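Local coordinates for mandelate racemase/muconate lactonizing enzyme-like protein (Rubrobacter xylanophilus DSM 9941, PDB 3CYJ) that belongs to the enolase superfamily by fold, pairing an alpha+beta N-terminal domain with a TIM-barrel domain that carries a sodium ion, its precise function being unassigned, at residues T34-V39 and Y51-V56; Y16-D21 and A323-L328; G138-Y143 and Y318-A323; S64-V69 and A87-A92; A80-M85 and A104-L109. All coordinates share one frame; numbering follows the deposited sequence.

Contact 1. Residues T34-V39 and Y51-V56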
# COMPACT_ATOMS: atom_id res chain seq x y z
N THR A 34 8.26 44.29 7.07
CA THR A 34 8.05 43.54 5.83
C THR A 34 8.91 44.10 4.73
O THR A 34 8.97 45.31 4.57
CB THR A 34 6.59 43.71 5.31
OG1 THR A 34 5.67 43.32 6.34
CG2 THR A 34 6.33 42.87 4.03
N THR A 35 9.54 43.23 3.95
CA THR A 35 10.28 43.67 2.79
C THR A 35 9.59 43.20 1.49
O THR A 35 9.39 42.01 1.29
CB THR A 35 11.73 43.18 2.85
OG1 THR A 35 12.35 43.74 4.01
CG2 THR A 35 12.45 43.62 1.63
N MET A 36 9.21 44.17 0.65
CA MET A 36 8.74 43.92 -0.67
C MET A 36 9.84 44.10 -1.71
O MET A 36 10.53 45.12 -1.73
CB MET A 36 7.54 44.82 -0.99
CG MET A 36 6.89 44.54 -2.35
SD MET A 36 5.81 45.93 -2.95
CE MET A 36 4.45 45.67 -1.91
N ILE A 37 10.00 43.13 -2.59
CA ILE A 37 10.94 43.31 -3.68
C ILE A 37 10.11 43.56 -4.93
O ILE A 37 9.18 42.81 -5.20
CB ILE A 37 11.91 42.11 -3.84
CG1 ILE A 37 12.70 41.86 -2.53
CG2 ILE A 37 12.86 42.34 -5.02
CD1 ILE A 37 11.93 41.00 -1.50
N LEU A 38 10.44 44.62 -5.68
CA LEU A 38 9.56 45.08 -6.74
C LEU A 38 10.28 45.01 -8.07
O LEU A 38 11.41 45.50 -8.19
CB LEU A 38 9.07 46.53 -6.47
CG LEU A 38 8.15 47.09 -7.63
CD1 LEU A 38 6.69 46.53 -7.60
CD2 LEU A 38 8.19 48.58 -7.62
N VAL A 39 9.66 44.36 -9.05
CA VAL A 39 10.22 44.30 -10.38
C VAL A 39 9.37 45.13 -11.33
O VAL A 39 8.10 45.08 -11.29
CB VAL A 39 10.34 42.81 -10.88
CG1 VAL A 39 10.86 42.70 -12.32
CG2 VAL A 39 11.21 41.99 -9.91
N TYR A 51 5.72 41.87 -7.70
CA TYR A 51 6.52 41.95 -6.48
C TYR A 51 6.51 40.63 -5.71
O TYR A 51 5.74 39.72 -6.02
CB TYR A 51 6.00 43.07 -5.58
CG TYR A 51 4.52 42.92 -5.20
CD1 TYR A 51 4.18 42.26 -4.06
CD2 TYR A 51 3.48 43.46 -6.02
CE1 TYR A 51 2.87 42.10 -3.69
CE2 TYR A 51 2.12 43.29 -5.65
CZ TYR A 51 1.84 42.60 -4.47
OH TYR A 51 0.56 42.39 -3.99
N THR A 52 7.38 40.52 -4.70
CA THR A 52 7.30 39.40 -3.78
C THR A 52 7.63 39.96 -2.42
O THR A 52 8.05 41.12 -2.33
CB THR A 52 8.27 38.22 -4.22
OG1 THR A 52 7.97 37.03 -3.47
CG2 THR A 52 9.77 38.62 -4.09
N TYR A 53 7.38 39.21 -1.36
CA TYR A 53 7.78 39.61 -0.01
C TYR A 53 8.84 38.60 0.46
O TYR A 53 8.64 37.39 0.35
CB TYR A 53 6.59 39.58 0.95
CG TYR A 53 5.53 40.57 0.58
CD1 TYR A 53 5.67 41.93 0.92
CD2 TYR A 53 4.39 40.19 -0.11
CE1 TYR A 53 4.73 42.86 0.58
CE2 TYR A 53 3.40 41.12 -0.45
CZ TYR A 53 3.59 42.46 -0.09
OH TYR A 53 2.66 43.43 -0.37
N GLY A 54 9.97 39.08 0.95
CA GLY A 54 11.04 38.16 1.31
C GLY A 54 12.29 38.93 1.64
O GLY A 54 12.20 40.09 2.02
N ASP A 55 13.46 38.29 1.50
CA ASP A 55 14.70 38.95 1.85
C ASP A 55 15.14 39.88 0.70
O ASP A 55 14.87 39.57 -0.49
CB ASP A 55 15.80 37.93 2.18
CG ASP A 55 17.07 38.61 2.74
OD1 ASP A 55 16.95 39.30 3.78
OD2 ASP A 55 18.14 38.51 2.11
N VAL A 56 15.82 41.00 1.05
CA VAL A 56 16.36 41.89 0.03
C VAL A 56 17.23 41.10 -0.94
O VAL A 56 17.37 41.50 -2.10
CB VAL A 56 17.26 43.09 0.60
CG1 VAL A 56 16.43 44.11 1.27
CG2 VAL A 56 18.37 42.61 1.56
O HOH W 1 15.19 42.27 4.01
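Met36 crosses from strand 33-43 to both tyrosines of strand 46-53, which lie with it on one face of the antiparallel hairpin. Its CB rests 3.8 Å from Tyr53 CE1. CG, anti to the backbone N (chi1 -175°), lies 3.7 Å from Tyr51 CB. SD then makes an oblique Met-aromatic contact, 4.5 Å from the centroid of the Tyr51 ring, and a bend at chi3 (-76°) carries CE over one face of that ring, towards its rim. The same methyl comes 3.3 Å from Tyr53 OH, so CE touches both tyrosines. Thr34 CG2 approaches the Tyr53 ring farther along, at CD1.

The backbones are tied by Ile37, which pairs with Thr52: Ile37 N donates to Thr52 O at 2.8 Å, and Thr52 N returns a bond to Ile37 O. Gly54 N extends the ladder to Thr35 O. On the opposite face Ile37 CD1 reaches the loop after the strand and lies 3.4 Å from Asp55 O, while a water links Thr35 OG1 with Val56 N. Asp55 OD1 is hydrogen-bonded to Ser64 OG of the second subunit.

Both tyrosine hydroxyls reach the buried Glu326 of helix 320-329 at one oxygen, OE2, the bond from Tyr51 being weak. With OE1 bonded to Ala301 N, the carboxylate is held at both oxygens, which probably fixes its position against the hairpin.

Contact 2. Residues Y16-D21 and A323-L328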
# COMPACT_ATOMS: atom_id res chain seq x y z
N TYR A 16 11.69 47.57 -0.68
CA TYR A 16 11.19 48.49 0.33
C TYR A 16 10.93 47.70 1.57
O TYR A 16 10.40 46.55 1.51
CB TYR A 16 9.90 49.16 -0.16
CG TYR A 16 10.08 49.68 -1.56
CD1 TYR A 16 10.61 50.97 -1.79
CD2 TYR A 16 9.81 48.86 -2.64
CE1 TYR A 16 10.82 51.43 -3.08
CE2 TYR A 16 10.03 49.28 -3.92
CZ TYR A 16 10.53 50.58 -4.15
OH TYR A 16 10.74 51.01 -5.46
N THR A 17 11.28 48.29 2.70
CA THR A 17 11.05 47.70 3.99
C THR A 17 10.13 48.61 4.76
O THR A 17 10.41 49.80 4.87
CB THR A 17 12.39 47.52 4.77
OG1 THR A 17 13.28 46.71 4.00
CG2 THR A 17 12.18 46.91 6.16
N VAL A 18 9.06 48.04 5.32
CA VAL A 18 8.04 48.78 6.06
C VAL A 18 7.79 48.16 7.45
O VAL A 18 7.40 46.97 7.57
CB VAL A 18 6.69 48.78 5.29
CG1 VAL A 18 5.66 49.58 6.04
CG2 VAL A 18 6.87 49.28 3.84
N PRO A 19 8.00 48.95 8.52
CA PRO A 19 7.64 48.47 9.84
C PRO A 19 6.19 48.02 9.90
O PRO A 19 5.34 48.63 9.31
CB PRO A 19 7.85 49.71 10.74
CG PRO A 19 8.95 50.47 10.02
CD PRO A 19 8.55 50.32 8.57
N THR A 20 5.94 46.95 10.64
CA THR A 20 4.60 46.54 11.00
C THR A 20 4.03 47.62 11.93
O THR A 20 4.80 48.36 12.57
CB THR A 20 4.61 45.15 11.73
OG1 THR A 20 5.56 45.16 12.81
CG2 THR A 20 5.06 44.04 10.77
N ASP A 21 2.71 47.72 12.02
CA ASP A 21 2.10 48.71 12.90
C ASP A 21 2.08 48.29 14.39
O ASP A 21 1.62 49.02 15.25
CB ASP A 21 0.73 49.17 12.36
CG ASP A 21 -0.29 48.01 12.24
OD1 ASP A 21 0.04 46.86 12.59
OD2 ASP A 21 -1.43 48.24 11.79
N ALA A 323 -1.83 43.72 2.88
CA ALA A 323 -2.85 44.71 2.58
C ALA A 323 -2.32 46.13 2.94
O ALA A 323 -2.30 47.04 2.11
CB ALA A 323 -4.13 44.41 3.34
N ARG A 324 -1.85 46.28 4.16
CA ARG A 324 -1.34 47.57 4.64
C ARG A 324 -0.15 48.08 3.83
O ARG A 324 -0.15 49.21 3.38
CB ARG A 324 -0.97 47.45 6.12
CG ARG A 324 -0.27 48.65 6.75
CD ARG A 324 -0.02 48.36 8.26
NE ARG A 324 0.61 49.50 8.91
CZ ARG A 324 1.92 49.68 9.00
NH1 ARG A 324 2.76 48.77 8.51
NH2 ARG A 324 2.39 50.78 9.57
N VAL A 325 0.87 47.26 3.60
CA VAL A 325 2.01 47.65 2.75
C VAL A 325 1.58 47.98 1.31
O VAL A 325 2.16 48.85 0.68
CB VAL A 325 3.09 46.52 2.76
CG1 VAL A 325 4.08 46.61 1.55
CG2 VAL A 325 3.84 46.50 4.09
N GLU A 326 0.60 47.25 0.78
CA GLU A 326 0.15 47.51 -0.58
C GLU A 326 -0.59 48.87 -0.70
O GLU A 326 -0.36 49.58 -1.65
CB GLU A 326 -0.65 46.30 -1.14
CG GLU A 326 0.26 45.12 -1.52
CD GLU A 326 -0.37 43.70 -1.35
OE1 GLU A 326 -1.61 43.56 -1.31
OE2 GLU A 326 0.40 42.71 -1.29
N ARG A 327 -1.44 49.22 0.28
CA ARG A 327 -2.17 50.49 0.28
C ARG A 327 -1.22 51.67 0.48
O ARG A 327 -1.43 52.76 -0.05
CB ARG A 327 -3.27 50.54 1.38
N LEU A 328 -0.18 51.45 1.28
CA LEU A 328 0.82 52.43 1.57
C LEU A 328 1.70 52.69 0.35
O LEU A 328 2.09 53.83 0.11
CB LEU A 328 1.68 51.89 2.71
CG LEU A 328 2.71 52.74 3.46
CD1 LEU A 328 2.12 54.06 4.02
CD2 LEU A 328 3.33 51.90 4.61
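Val18, on strand 8-26, packs against Val325 and Leu328 of helix 320-329, and this apolar patch is the close-packed part of the contact. Val18 CB lies 3.8 Å from Val325 CG2, the two side chains sliding past each other in opposite directions. Val18 CG1, anti to the backbone N (chi1 -178°), meets Leu328 CD2 tip to tip at 3.6 Å. Tyr362 of helix 356-362 touches both Val18 and Leu328, and Val325 also leans on Thr34 and Met36 of the neighbouring strand.

Towards the exposed corner at Asp21 the contact becomes polar and looser. Arg324 stretches from the helix with its chain extended from CG to NE, and NH1 donates to Pro19 O at 2.7 Å. NH1 lies in the plane of the Pro19 carbonyl, while the oxygen sits 17° out of the guanidinium plane. Asp21 CB sits over one face of the guanidinium, 3.5 Å from NE of Arg324. The carboxylate is turned 43° from the guanidinium plane, and its OD2 makes a long salt bridge of 3.7 Å to Arg324 NE, a matter of charge alone, with no N-H aimed at the oxygen. Asp21 OD1 is hydrogen-bonded to His320 NE2.

One hydrogen bond therefore anchors the arginine to the strand backbone, while Asp21 probably attracts it only weakly. The interface thus joins an apolar centre to a polar edge of one hydrogen bond and a long charge pair.

Contact 3. Residues G138-Y143 and Y318-A323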
# COMPACT_ATOMS: atom_id res chain seq x y z
N GLY A 138 -5.04 38.03 10.40
CA GLY A 138 -4.12 38.69 11.30
C GLY A 138 -4.10 37.94 12.62
O GLY A 138 -3.78 36.72 12.66
N GLY A 139 -4.44 38.62 13.72
CA GLY A 139 -4.72 37.93 15.00
C GLY A 139 -3.45 37.32 15.56
O GLY A 139 -3.47 36.20 16.12
N PHE A 140 -2.35 38.07 15.41
CA PHE A 140 -1.03 37.62 15.83
C PHE A 140 -1.00 37.30 17.32
O PHE A 140 -1.79 37.87 18.12
CB PHE A 140 0.04 38.63 15.43
CG PHE A 140 -0.04 39.00 14.00
CD1 PHE A 140 0.45 38.13 13.02
CD2 PHE A 140 -0.71 40.16 13.60
CE1 PHE A 140 0.29 38.45 11.66
CE2 PHE A 140 -0.86 40.51 12.25
CZ PHE A 140 -0.35 39.66 11.27
N THR A 141 -0.11 36.37 17.66
CA THR A 141 0.03 35.89 19.02
C THR A 141 0.58 36.96 19.97
O THR A 141 0.41 36.85 21.21
CB THR A 141 0.85 34.57 19.08
OG1 THR A 141 1.99 34.67 18.20
CG2 THR A 141 -0.03 33.36 18.68
N SER A 142 1.19 38.00 19.41
CA SER A 142 1.63 39.13 20.22
C SER A 142 0.49 40.09 20.63
O SER A 142 0.67 40.90 21.54
CB SER A 142 2.66 39.95 19.45
OG SER A 142 2.05 40.39 18.26
N TYR A 143 -0.65 40.07 19.93
CA TYR A 143 -1.75 40.99 20.26
C TYR A 143 -2.33 40.75 21.65
O TYR A 143 -2.74 39.61 21.99
CB TYR A 143 -2.89 40.83 19.27
CG TYR A 143 -2.69 41.50 17.94
CD1 TYR A 143 -1.49 42.11 17.62
CD2 TYR A 143 -3.69 41.47 16.99
CE1 TYR A 143 -1.31 42.73 16.36
CE2 TYR A 143 -3.52 42.07 15.76
CZ TYR A 143 -2.34 42.69 15.44
OH TYR A 143 -2.21 43.27 14.18
N TYR A 318 -6.69 37.84 2.92
CA TYR A 318 -6.50 39.28 3.00
C TYR A 318 -5.55 39.55 4.14
O TYR A 318 -5.98 39.83 5.26
CB TYR A 318 -7.86 39.98 3.26
CG TYR A 318 -7.79 41.45 3.14
CD1 TYR A 318 -7.66 42.07 1.87
CD2 TYR A 318 -7.80 42.25 4.27
CE1 TYR A 318 -7.55 43.48 1.75
CE2 TYR A 318 -7.68 43.65 4.18
CZ TYR A 318 -7.57 44.24 2.91
OH TYR A 318 -7.45 45.62 2.83
N PHE A 319 -4.26 39.41 3.87
CA PHE A 319 -3.27 39.38 4.96
C PHE A 319 -2.93 40.78 5.44
O PHE A 319 -2.53 41.64 4.65
CB PHE A 319 -1.99 38.66 4.51
CG PHE A 319 -0.99 38.46 5.64
CD1 PHE A 319 -1.39 37.90 6.85
CD2 PHE A 319 0.32 38.85 5.50
CE1 PHE A 319 -0.51 37.69 7.90
CE2 PHE A 319 1.25 38.64 6.55
CZ PHE A 319 0.83 38.07 7.75
N HIS A 320 -3.11 41.01 6.74
CA HIS A 320 -2.89 42.34 7.32
C HIS A 320 -1.60 42.99 6.85
O HIS A 320 -1.64 44.02 6.18
CB HIS A 320 -2.93 42.29 8.86
CG HIS A 320 -2.50 43.58 9.51
ND1 HIS A 320 -3.25 44.74 9.44
CD2 HIS A 320 -1.41 43.88 10.25
CE1 HIS A 320 -2.61 45.71 10.08
NE2 HIS A 320 -1.50 45.20 10.60
N ASP A 321 -0.44 42.42 7.18
CA ASP A 321 0.84 43.05 6.79
C ASP A 321 0.83 43.54 5.36
O ASP A 321 1.32 44.64 5.06
CB ASP A 321 2.01 42.11 6.95
CG ASP A 321 2.24 41.65 8.39
OD1 ASP A 321 1.39 41.89 9.25
OD2 ASP A 321 3.28 41.03 8.68
N HIS A 322 0.27 42.72 4.48
CA HIS A 322 0.42 42.92 3.06
C HIS A 322 -0.56 43.89 2.51
O HIS A 322 -0.18 44.75 1.71
CB HIS A 322 0.32 41.59 2.31
CG HIS A 322 1.47 40.69 2.59
ND1 HIS A 322 1.55 39.40 2.10
CD2 HIS A 322 2.58 40.88 3.35
CE1 HIS A 322 2.67 38.85 2.53
NE2 HIS A 322 3.31 39.73 3.29
N ALA A 323 -1.83 43.72 2.88
CA ALA A 323 -2.85 44.71 2.58
C ALA A 323 -2.32 46.13 2.94
O ALA A 323 -2.30 47.04 2.11
CB ALA A 323 -4.13 44.41 3.34
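Phe140 meets Phe319 and His320 at the C-terminal end of the TIM barrel's neighbouring strands 132-137 and 313-319, where one strand runs into a loop and the other into helix 320-329. Gly138 opens the loop as its chain leaves the barrel; its C atom lies 4.1 Å above the plane of the Phe140 ring, over the centre. Gly139 follows, and its N is bound by Gln151 of the next helix.

Phe140 carries most of the contact. Its CG is anti to the carbonyl carbon (chi1 -51°), and the far edge of the ring faces the other segment. CZ lies 3.9 Å from Phe319 CE1, and CE2 lies 4.0 Å from His320 CD2. Both partners approach near the plane of the Phe140 ring, and both side chains cross that of Phe140 at about a right angle. Glu24 and Lys166 also pack against this phenylalanine.

Phe140 begins a type I beta turn that passes through Thr141 and Ser142, whose hydroxyls bond to Ser25 OG and Pro23 O, and closes with Tyr143 N donating to Phe140 O. Tyr143 brings its ring back beside the phenylalanine, with the hydroxyl 4.1 Å from His320 CD2.

Across the contact, Phe319 is the N-cap residue of helix 320-329, His320 NE2 is bonded to Asp21, and Asp321 OD2 accepts from Trp31. The other carboxylate oxygen, Asp321 OD1, sits obliquely to the Phe140 ring, 3.5 Å from its CZ.

Contact 4. Residues S64-V69 and A87-A92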
# COMPACT_ATOMS: atom_id res chain seq x y z
N SER A 64 20.98 39.21 -11.02
CA SER A 64 22.08 38.35 -11.38
C SER A 64 21.65 37.28 -12.35
O SER A 64 22.38 36.96 -13.30
CB SER A 64 22.68 37.75 -10.11
OG SER A 64 23.49 36.64 -10.44
N LYS A 65 20.47 36.69 -12.11
CA LYS A 65 20.10 35.51 -12.88
C LYS A 65 18.92 35.74 -13.84
O LYS A 65 18.82 35.09 -14.84
CB LYS A 65 19.75 34.32 -11.95
CG LYS A 65 20.89 33.75 -11.13
CD LYS A 65 22.11 33.39 -12.02
CE LYS A 65 21.86 32.22 -12.88
NZ LYS A 65 22.96 32.02 -13.90
N LEU A 66 18.00 36.65 -13.51
CA LEU A 66 16.75 36.68 -14.24
C LEU A 66 16.65 37.78 -15.32
O LEU A 66 16.13 37.53 -16.40
CB LEU A 66 15.58 36.76 -13.23
CG LEU A 66 15.57 35.60 -12.18
CD1 LEU A 66 14.33 35.63 -11.35
CD2 LEU A 66 15.74 34.18 -12.88
N ALA A 67 17.17 38.97 -15.03
CA ALA A 67 17.04 40.12 -15.94
C ALA A 67 17.56 39.74 -17.31
O ALA A 67 16.91 39.96 -18.34
CB ALA A 67 17.76 41.41 -15.34
N GLY A 68 18.71 39.07 -17.33
CA GLY A 68 19.31 38.65 -18.56
C GLY A 68 18.46 37.67 -19.35
O GLY A 68 18.60 37.58 -20.57
N VAL A 69 17.61 36.89 -18.69
CA VAL A 69 16.76 35.91 -19.42
C VAL A 69 15.55 36.64 -20.00
O VAL A 69 15.12 36.35 -21.11
CB VAL A 69 16.29 34.76 -18.47
CG1 VAL A 69 15.24 33.87 -19.13
CG2 VAL A 69 17.51 33.93 -18.00
N ALA A 87 14.90 26.84 -16.04
CA ALA A 87 15.99 26.05 -16.55
C ALA A 87 17.32 26.69 -16.17
O ALA A 87 18.25 26.01 -15.76
CB ALA A 87 15.89 25.88 -18.08
N ALA A 88 17.40 28.01 -16.31
CA ALA A 88 18.63 28.76 -16.12
C ALA A 88 19.10 28.73 -14.68
O ALA A 88 20.31 28.86 -14.45
CB ALA A 88 18.47 30.23 -16.59
N ILE A 89 18.20 28.57 -13.71
CA ILE A 89 18.64 28.68 -12.32
C ILE A 89 18.90 27.34 -11.58
O ILE A 89 19.01 27.32 -10.36
CB ILE A 89 17.70 29.60 -11.51
CG1 ILE A 89 16.32 28.95 -11.30
CG2 ILE A 89 17.58 30.99 -12.16
CD1 ILE A 89 15.42 29.88 -10.54
N ARG A 90 19.04 26.25 -12.32
CA ARG A 90 19.21 24.93 -11.73
C ARG A 90 20.31 24.92 -10.67
O ARG A 90 20.06 24.46 -9.53
CB ARG A 90 19.55 23.87 -12.80
CG ARG A 90 19.68 22.43 -12.25
CD ARG A 90 20.35 21.50 -13.27
NE ARG A 90 21.80 21.58 -13.17
CZ ARG A 90 22.65 21.04 -14.04
NH1 ARG A 90 22.18 20.42 -15.13
NH2 ARG A 90 23.98 21.17 -13.86
N ASN A 91 21.50 25.45 -11.01
CA ASN A 91 22.61 25.53 -10.05
C ASN A 91 22.49 26.64 -9.03
O ASN A 91 23.15 26.59 -7.98
CB ASN A 91 23.96 25.73 -10.72
CG ASN A 91 24.45 24.50 -11.43
OD1 ASN A 91 23.91 23.37 -11.26
ND2 ASN A 91 25.49 24.71 -12.26
N ALA A 92 21.73 27.69 -9.36
CA ALA A 92 21.69 28.88 -8.49
C ALA A 92 20.69 28.62 -7.36
O ALA A 92 20.71 29.29 -6.31
CB ALA A 92 21.32 30.12 -9.30
O HOH W 2 22.45 29.86 -15.92
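Ala88 and Ile89 meet helix 57-70 where helix 78-88 ends, so the second segment is helical at its start and irregular after it. Ala88 CB packs on Val69 CG2 at 4.1 Å, and its carbonyl O is reached by Lys65 through a water, which donates to Ala88 O at 2.8 Å and accepts from Lys65 NZ at 3.0 Å.

Ile89 is the first residue to leave helical geometry. Its CG2, anti to the carbonyl carbon, is the branch that does the touching: it lies 3.8 Å from Leu66 CD2, the two side chains crossing obliquely, and 4.0 Å from Lys65 CB. Arg90 turns from this interface to the second subunit, with a salt bridge to Asp26 and a hydrogen bond to Thr28 of that chain, while Asn91 OD1 takes two weak bonds from NE and NH2 of Arg90. Ala92 then brings CB to 4.1 Å from Lys65 CG. The lysine chain is bent at chi3 (-70°), which sets CE 4.2 Å from Ala92 CB, and its amine is held by the water bridge.

Inward, Leu66 and Ile89 both touch helix 97-116, Leu66 at Ala101, Val102 and Val105 and Ile89 at Val102. Phe61 of helix 57-70 also packs on Ile89 and Ala92. The contact therefore joins helix 57-70 to the end of helix 78-88, beside helix 97-116, with Ser64 and Arg90 facing the second subunit.

Contact 5. Residues A80-M85 and A104-L109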
# COMPACT_ATOMS: atom_id res chain seq x y z
N ALA A 80 6.78 31.38 -21.66
CA ALA A 80 8.02 30.99 -22.34
C ALA A 80 9.25 31.52 -21.61
O ALA A 80 10.31 30.86 -21.61
CB ALA A 80 8.05 31.48 -23.77
N VAL A 81 9.14 32.69 -21.00
CA VAL A 81 10.28 33.22 -20.23
C VAL A 81 10.44 32.44 -18.91
O VAL A 81 11.57 32.08 -18.50
CB VAL A 81 10.08 34.73 -19.94
CG1 VAL A 81 11.34 35.33 -19.25
CG2 VAL A 81 9.70 35.46 -21.22
N TRP A 82 9.30 32.19 -18.26
CA TRP A 82 9.27 31.44 -17.02
C TRP A 82 10.02 30.14 -17.17
O TRP A 82 10.85 29.80 -16.32
CB TRP A 82 7.83 31.20 -16.63
CG TRP A 82 7.53 30.58 -15.30
CD1 TRP A 82 7.27 31.24 -14.11
CD2 TRP A 82 7.33 29.19 -15.03
NE1 TRP A 82 6.94 30.34 -13.13
CE2 TRP A 82 6.96 29.07 -13.67
CE3 TRP A 82 7.43 28.02 -15.81
CZ2 TRP A 82 6.66 27.83 -13.08
CZ3 TRP A 82 7.14 26.79 -15.22
CH2 TRP A 82 6.77 26.70 -13.87
N ALA A 83 9.78 29.43 -18.27
CA ALA A 83 10.41 28.13 -18.50
C ALA A 83 11.92 28.28 -18.63
O ALA A 83 12.69 27.50 -18.06
CB ALA A 83 9.84 27.47 -19.71
N ARG A 84 12.33 29.26 -19.42
CA ARG A 84 13.75 29.58 -19.59
C ARG A 84 14.35 30.03 -18.23
O ARG A 84 15.49 29.68 -17.90
CB ARG A 84 13.95 30.64 -20.72
CG ARG A 84 13.60 30.11 -22.12
CD ARG A 84 13.48 31.24 -23.17
NE ARG A 84 14.59 32.19 -23.04
CZ ARG A 84 14.42 33.49 -22.86
NH1 ARG A 84 13.18 33.99 -22.90
NH2 ARG A 84 15.49 34.31 -22.70
N MET A 85 13.57 30.77 -17.41
CA MET A 85 14.10 31.18 -16.10
C MET A 85 14.36 29.98 -15.16
O MET A 85 15.44 29.88 -14.56
CB MET A 85 13.17 32.20 -15.42
CG MET A 85 13.21 33.67 -16.01
SD MET A 85 12.40 34.96 -15.02
CE MET A 85 10.64 34.64 -15.32
N ALA A 104 8.11 37.16 -8.79
CA ALA A 104 8.04 38.62 -8.94
C ALA A 104 8.20 38.98 -10.41
O ALA A 104 7.45 39.78 -10.93
CB ALA A 104 9.15 39.29 -8.11
N VAL A 105 9.21 38.39 -11.07
CA VAL A 105 9.43 38.66 -12.48
C VAL A 105 8.25 38.19 -13.38
O VAL A 105 7.82 38.91 -14.27
CB VAL A 105 10.71 38.02 -12.96
CG1 VAL A 105 10.87 38.25 -14.45
CG2 VAL A 105 11.90 38.63 -12.25
N ASP A 106 7.71 37.01 -13.10
CA ASP A 106 6.59 36.48 -13.85
C ASP A 106 5.32 37.37 -13.74
O ASP A 106 4.57 37.50 -14.69
CB ASP A 106 6.28 35.07 -13.37
CG ASP A 106 5.12 34.43 -14.15
OD1 ASP A 106 5.34 33.90 -15.28
OD2 ASP A 106 4.00 34.42 -13.60
N ILE A 107 5.06 37.91 -12.56
CA ILE A 107 3.91 38.73 -12.32
C ILE A 107 4.08 40.05 -13.07
O ILE A 107 3.13 40.56 -13.64
CB ILE A 107 3.76 39.02 -10.82
CG1 ILE A 107 3.49 37.71 -10.04
CG2 ILE A 107 2.69 40.05 -10.55
CD1 ILE A 107 3.70 37.87 -8.58
N ALA A 108 5.31 40.56 -13.09
CA ALA A 108 5.62 41.76 -13.84
C ALA A 108 5.43 41.55 -15.34
O ALA A 108 4.87 42.40 -16.02
CB ALA A 108 7.08 42.26 -13.50
N LEU A 109 5.92 40.43 -15.87
CA LEU A 109 5.72 40.09 -17.26
C LEU A 109 4.24 39.91 -17.70
O LEU A 109 3.87 40.25 -18.83
CB LEU A 109 6.49 38.83 -17.61
CG LEU A 109 8.02 38.95 -17.42
CD1 LEU A 109 8.72 37.68 -17.89
CD2 LEU A 109 8.54 40.14 -18.15
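Met85 reaches from helix 78-88 to Val105 of helix 97-116, its SD 3.7 Å from Val105 CG1. The bend at chi3 (-75°) places CE at the same distance from that methyl, so SD and CE both rest against Val105 CG1. One turn away, the Leu109 and Val81 side chains cross at about a right angle, CD1 of Leu109 lying 3.8 Å from CG1 of Val81.

Beside this apolar row, Asp106 OD1 sits 3.5 Å from Trp82 CD1, obliquely to the indole, with the carboxylate plane 67° from the ring. This is proximity and not a hydrogen bond.

The next shell helps to position both groups: Asp106 OD1 is bonded to Thr278 OG1 and its OD2 weakly to Ile277 N, while Trp82 NE1 bonds weakly to Gly275 O. The buried carboxylate is thereby satisfied from the barrel domain. Leu66 of helix 57-70 touches Met85 and Val105, and Glu311 of the third subunit packs on Trp82.

The segment axes approach to 10.3 Å at 163°, an antiparallel helix pair. Such packing belongs to the helical part of the enolase-type N-terminal domain, which lies against its antiparallel sheet.

Contacts 1, 3 and 5 are buried, whereas contacts 2 and 4 are only partly so. Contacts 2 and 3 use the same helix 320-329 and are joined by the hydrogen bond between Asp21 OD1 and His320 NE2; contact 1 reaches that helix through its tyrosines. Contact 2 spans the two domains, with contact 1 in the N-terminal domain and contact 3 in the barrel. Contacts 4 and 5 share helix 78-88 and interlock through Leu66, Met85 and Val105. Their direct contacts are apolar or merely close, whereas contact 1 adds Met36-tyrosine packing to backbone pairing, contact 2 combines apolar packing with a hydrogen bond and a long charge pair, and contact 3 is aromatic edge packing without hydrogen bonds.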